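Local coordinates for B12-binding domain-containing protein (Kitasatospora setae, PDB 6WTE), which binds cobalamin and a [4Fe-4S] cluster and acts as a radical S-adenosylmethionine family methyltransferase that works by non-radical catalysis, at residues R304-C309 and T544-S549. Numbering follows the deposited sequence.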
ATOM      1  N   ARG A 304      19.576   5.886  -7.173  1.00 14.18           N
ATOM      2  CA  ARG A 304      19.675   4.854  -6.145  1.00 12.59           C
ATOM      3  C   ARG A 304      18.299   4.203  -6.072  1.00 16.71           C
ATOM      4  O   ARG A 304      17.376   4.768  -5.481  1.00 13.49           O
ATOM      5  CB  ARG A 304      20.117   5.447  -4.811  1.00 13.86           C
ATOM      6  CG  ARG A 304      21.488   6.121  -4.898  1.00 18.60           C
ATOM      7  CD  ARG A 304      22.007   6.575  -3.542  1.00 22.89           C
ATOM      8  NE  ARG A 304      21.285   7.730  -3.005  1.00 23.65           N
ATOM      9  CZ  ARG A 304      21.672   8.997  -3.136  1.00 20.64           C
ATOM     10  NH1 ARG A 304      22.778   9.298  -3.800  1.00 26.56           N
ATOM     11  NH2 ARG A 304      20.946   9.970  -2.600  1.00 21.71           N
ATOM     12  N   LEU A 305      18.160   3.033  -6.691  1.00 14.80           N
ATOM     13  CA  LEU A 305      16.862   2.400  -6.897  1.00 12.20           C
ATOM     14  C   LEU A 305      16.589   1.385  -5.797  1.00 13.46           C
ATOM     15  O   LEU A 305      17.453   0.563  -5.471  1.00 13.18           O
ATOM     16  CB  LEU A 305      16.804   1.714  -8.263  1.00 14.06           C
ATOM     17  CG  LEU A 305      15.454   1.141  -8.691  1.00 16.07           C
ATOM     18  CD1 LEU A 305      14.425   2.252  -8.815  1.00 15.62           C
ATOM     19  CD2 LEU A 305      15.622   0.410 -10.015  1.00 21.05           C
ATOM     20  N   TRP A 306      15.378   1.424  -5.254  1.00 11.91           N
ATOM     21  CA  TRP A 306      14.952   0.513  -4.201  1.00 10.85           C
ATOM     22  C   TRP A 306      13.715  -0.211  -4.701  1.00 14.07           C
ATOM     23  O   TRP A 306      12.731   0.432  -5.074  1.00 15.07           O
ATOM     24  CB  TRP A 306      14.672   1.275  -2.904  1.00 11.07           C
ATOM     25  CG  TRP A 306      15.864   2.083  -2.455  1.00 12.64           C
ATOM     26  CD1 TRP A 306      16.192   3.352  -2.845  1.00 13.45           C
ATOM     27  CD2 TRP A 306      16.893   1.661  -1.555  1.00 13.33           C
ATOM     28  NE1 TRP A 306      17.364   3.745  -2.238  1.00 14.52           N
ATOM     29  CE2 TRP A 306      17.816   2.721  -1.447  1.00 12.31           C
ATOM     30  CE3 TRP A 306      17.132   0.483  -0.838  1.00 14.06           C
ATOM     31  CZ2 TRP A 306      18.947   2.644  -0.636  1.00 15.87           C
ATOM     32  CZ3 TRP A 306      18.259   0.411  -0.036  1.00 16.56           C
ATOM     33  CH2 TRP A 306      19.150   1.485   0.060  1.00 13.74           C
ATOM     34  N   VAL A 307      13.773  -1.541  -4.741  1.00 12.62           N
ATOM     35  CA  VAL A 307      12.709  -2.319  -5.367  1.00  9.94           C
ATOM     36  C   VAL A 307      12.148  -3.327  -4.370  1.00 13.49           C
ATOM     37  O   VAL A 307      12.778  -3.677  -3.370  1.00 12.97           O
ATOM     38  CB  VAL A 307      13.184  -3.034  -6.655  1.00 14.56           C
ATOM     39  CG1 VAL A 307      13.739  -2.023  -7.657  1.00 16.15           C
ATOM     40  CG2 VAL A 307      14.242  -4.118  -6.344  1.00 10.19           C
ATOM     41  N   TYR A 308      10.922  -3.769  -4.651  1.00 11.22           N
ATOM     42  CA  TYR A 308      10.233  -4.793  -3.876  1.00 16.90           C
ATOM     43  C   TYR A 308       9.913  -5.947  -4.811  1.00 16.04           C
ATOM     44  O   TYR A 308       9.363  -5.731  -5.896  1.00 14.83           O
ATOM     45  CB  TYR A 308       8.941  -4.261  -3.235  1.00 19.81           C
ATOM     46  CG  TYR A 308       8.356  -5.237  -2.236  1.00 20.32           C
ATOM     47  CD1 TYR A 308       7.500  -6.255  -2.640  1.00 24.97           C
ATOM     48  CD2 TYR A 308       8.685  -5.153  -0.889  1.00 21.09           C
ATOM     49  CE1 TYR A 308       6.982  -7.158  -1.730  1.00 23.38           C
ATOM     50  CE2 TYR A 308       8.171  -6.045   0.026  1.00 22.32           C
ATOM     51  CZ  TYR A 308       7.324  -7.045  -0.398  1.00 24.77           C
ATOM     52  OH  TYR A 308       6.810  -7.934   0.516  1.00 28.19           O
ATOM     53  N   CYS A 309      10.248  -7.169  -4.387  1.00 13.49           N
ATOM     54  CA  CYS A 309      10.228  -8.321  -5.274  1.00 14.77           C
ATOM     55  C   CYS A 309       9.627  -9.525  -4.573  1.00 12.23           C
ATOM     56  O   CYS A 309       9.567  -9.596  -3.344  1.00 13.40           O
ATOM     57  CB  CYS A 309      11.638  -8.718  -5.747  1.00 12.13           C
ATOM     58  SG  CYS A 309      12.427  -7.586  -6.886  1.00 16.79           S
ATOM     59  N   THR A 544      20.524   9.117   3.286  1.00 28.35           N
ATOM     60  CA  THR A 544      19.688   8.867   2.124  1.00 28.84           C
ATOM     61  C   THR A 544      19.331   7.386   2.049  1.00 24.33           C
ATOM     62  O   THR A 544      19.918   6.544   2.729  1.00 26.19           O
ATOM     63  CB  THR A 544      20.393   9.320   0.838  1.00 26.67           C
ATOM     64  OG1 THR A 544      21.592   8.558   0.652  1.00 28.83           O
ATOM     65  CG2 THR A 544      20.753  10.808   0.917  1.00 29.54           C
ATOM     66  N   GLY A 545      18.333   7.076   1.224  1.00 25.34           N
ATOM     67  CA  GLY A 545      17.962   5.696   0.986  1.00 21.54           C
ATOM     68  C   GLY A 545      16.840   5.220   1.882  1.00 21.17           C
ATOM     69  O   GLY A 545      16.348   5.925   2.770  1.00 23.17           O
ATOM     70  N   ALA A 546      16.432   3.976   1.639  1.00 18.57           N
ATOM     71  CA  ALA A 546      15.382   3.370   2.443  1.00 16.54           C
ATOM     72  C   ALA A 546      15.797   3.325   3.908  1.00 16.64           C
ATOM     73  O   ALA A 546      16.969   3.137   4.238  1.00 16.58           O
ATOM     74  CB  ALA A 546      15.063   1.959   1.934  1.00 18.08           C
ATOM     75  N   PHE A 547      14.814   3.516   4.781  1.00 18.33           N
ATOM     76  CA  PHE A 547      15.084   3.508   6.214  0.50 17.74           C
ATOM     77  C   PHE A 547      15.799   2.233   6.640  1.00 17.47           C
ATOM     78  O   PHE A 547      16.757   2.291   7.423  1.00 17.63           O
ATOM     79  CB  PHE A 547      13.782   3.675   6.999  0.50 20.93           C
ATOM     80  CG  PHE A 547      13.220   5.068   6.955  0.50 20.63           C
ATOM     81  CD1 PHE A 547      14.006   6.139   6.549  0.50 21.63           C
ATOM     82  CD2 PHE A 547      11.908   5.307   7.323  0.50 21.05           C
ATOM     83  CE1 PHE A 547      13.488   7.420   6.510  0.50 22.63           C
ATOM     84  CE2 PHE A 547      11.385   6.586   7.287  0.50 22.46           C
ATOM     85  CZ  PHE A 547      12.174   7.643   6.879  0.50 20.00           C
ATOM     86  N   TRP A 548      15.382   1.082   6.114  1.00 16.35           N
ATOM     87  CA  TRP A 548      15.973  -0.175   6.557  1.00 14.95           C
ATOM     88  C   TRP A 548      17.431  -0.326   6.141  1.00 14.48           C
ATOM     89  O   TRP A 548      18.148  -1.133   6.744  1.00 13.50           O
ATOM     90  CB  TRP A 548      15.139  -1.357   6.057  1.00 15.37           C
ATOM     91  CG  TRP A 548      15.029  -1.520   4.560  1.00 14.78           C
ATOM     92  CD1 TRP A 548      14.012  -1.085   3.760  1.00 17.26           C
ATOM     93  CD2 TRP A 548      15.943  -2.214   3.704  1.00 12.37           C
ATOM     94  NE1 TRP A 548      14.243  -1.448   2.456  1.00 14.83           N
ATOM     95  CE2 TRP A 548      15.423  -2.145   2.395  1.00 13.00           C
ATOM     96  CE3 TRP A 548      17.153  -2.890   3.918  1.00 12.62           C
ATOM     97  CZ2 TRP A 548      16.072  -2.716   1.304  1.00 13.44           C
ATOM     98  CZ3 TRP A 548      17.798  -3.453   2.833  1.00 13.37           C
ATOM     99  CH2 TRP A 548      17.258  -3.365   1.544  1.00 12.45           C
ATOM    100  N   SER A 549      17.900   0.447   5.156  1.00 16.00           N
ATOM    101  CA  SER A 549      19.308   0.373   4.777  1.00 14.09           C
ATOM    102  C   SER A 549      20.237   0.922   5.850  1.00 15.84           C
ATOM    103  O   SER A 549      21.451   0.718   5.761  1.00 16.38           O
ATOM    104  CB  SER A 549      19.548   1.124   3.462  1.00 17.59           C
ATOM    105  OG  SER A 549      19.540   2.532   3.646  1.00 17.91           O
TER
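Trp306 lays one face of its indole over the backbone where Gly545 joins Ala546, with Ala546 N 3.6 Å from its CE2. Chi1 of -56° sets CG beside the backbone N, and chi2 of 86° turns the indole so that this face meets the loop. The methyl of Ala546, small enough to sit on the ring, makes a CH-pi contact over the same face, CB lying 4.0 Å from the centroid of the six-membered ring of Trp306. Glycine suits position 545 twice over: a CB would strike Trp306 CZ2 and, at these backbone angles, jam against Thr544 O. Ala546 O accepts from both Ser549 N and Ser549 OG (2.7 Å), which holds the turn and leaves Ser549 CB 3.4 Å from Trp306 CH2. In an offset edge-to-face pair, the CE3-CZ3 edge of Trp306 is turned to the face of Trp548, Trp306 CE3 lying 4.0 Å from Trp548 CZ2, the planes at 86°. Thr544 sets OG1 over one face of the Arg304 guanidinium, contact without a bond; Asp266 instead salt-bridges Arg304 NH2 through one oxygen and takes Trp306 NE1 through the other. An alanine at Trp306 would probably leave Ala546 and the Trp548 face without their aromatic partner and Asp266 without one donor. Tryptophan thus offers a broad apolar face and an N-H, joining a radical SAM core strand to a loop whose Trp548 side chain comes within about 7 Å of the cobalamin.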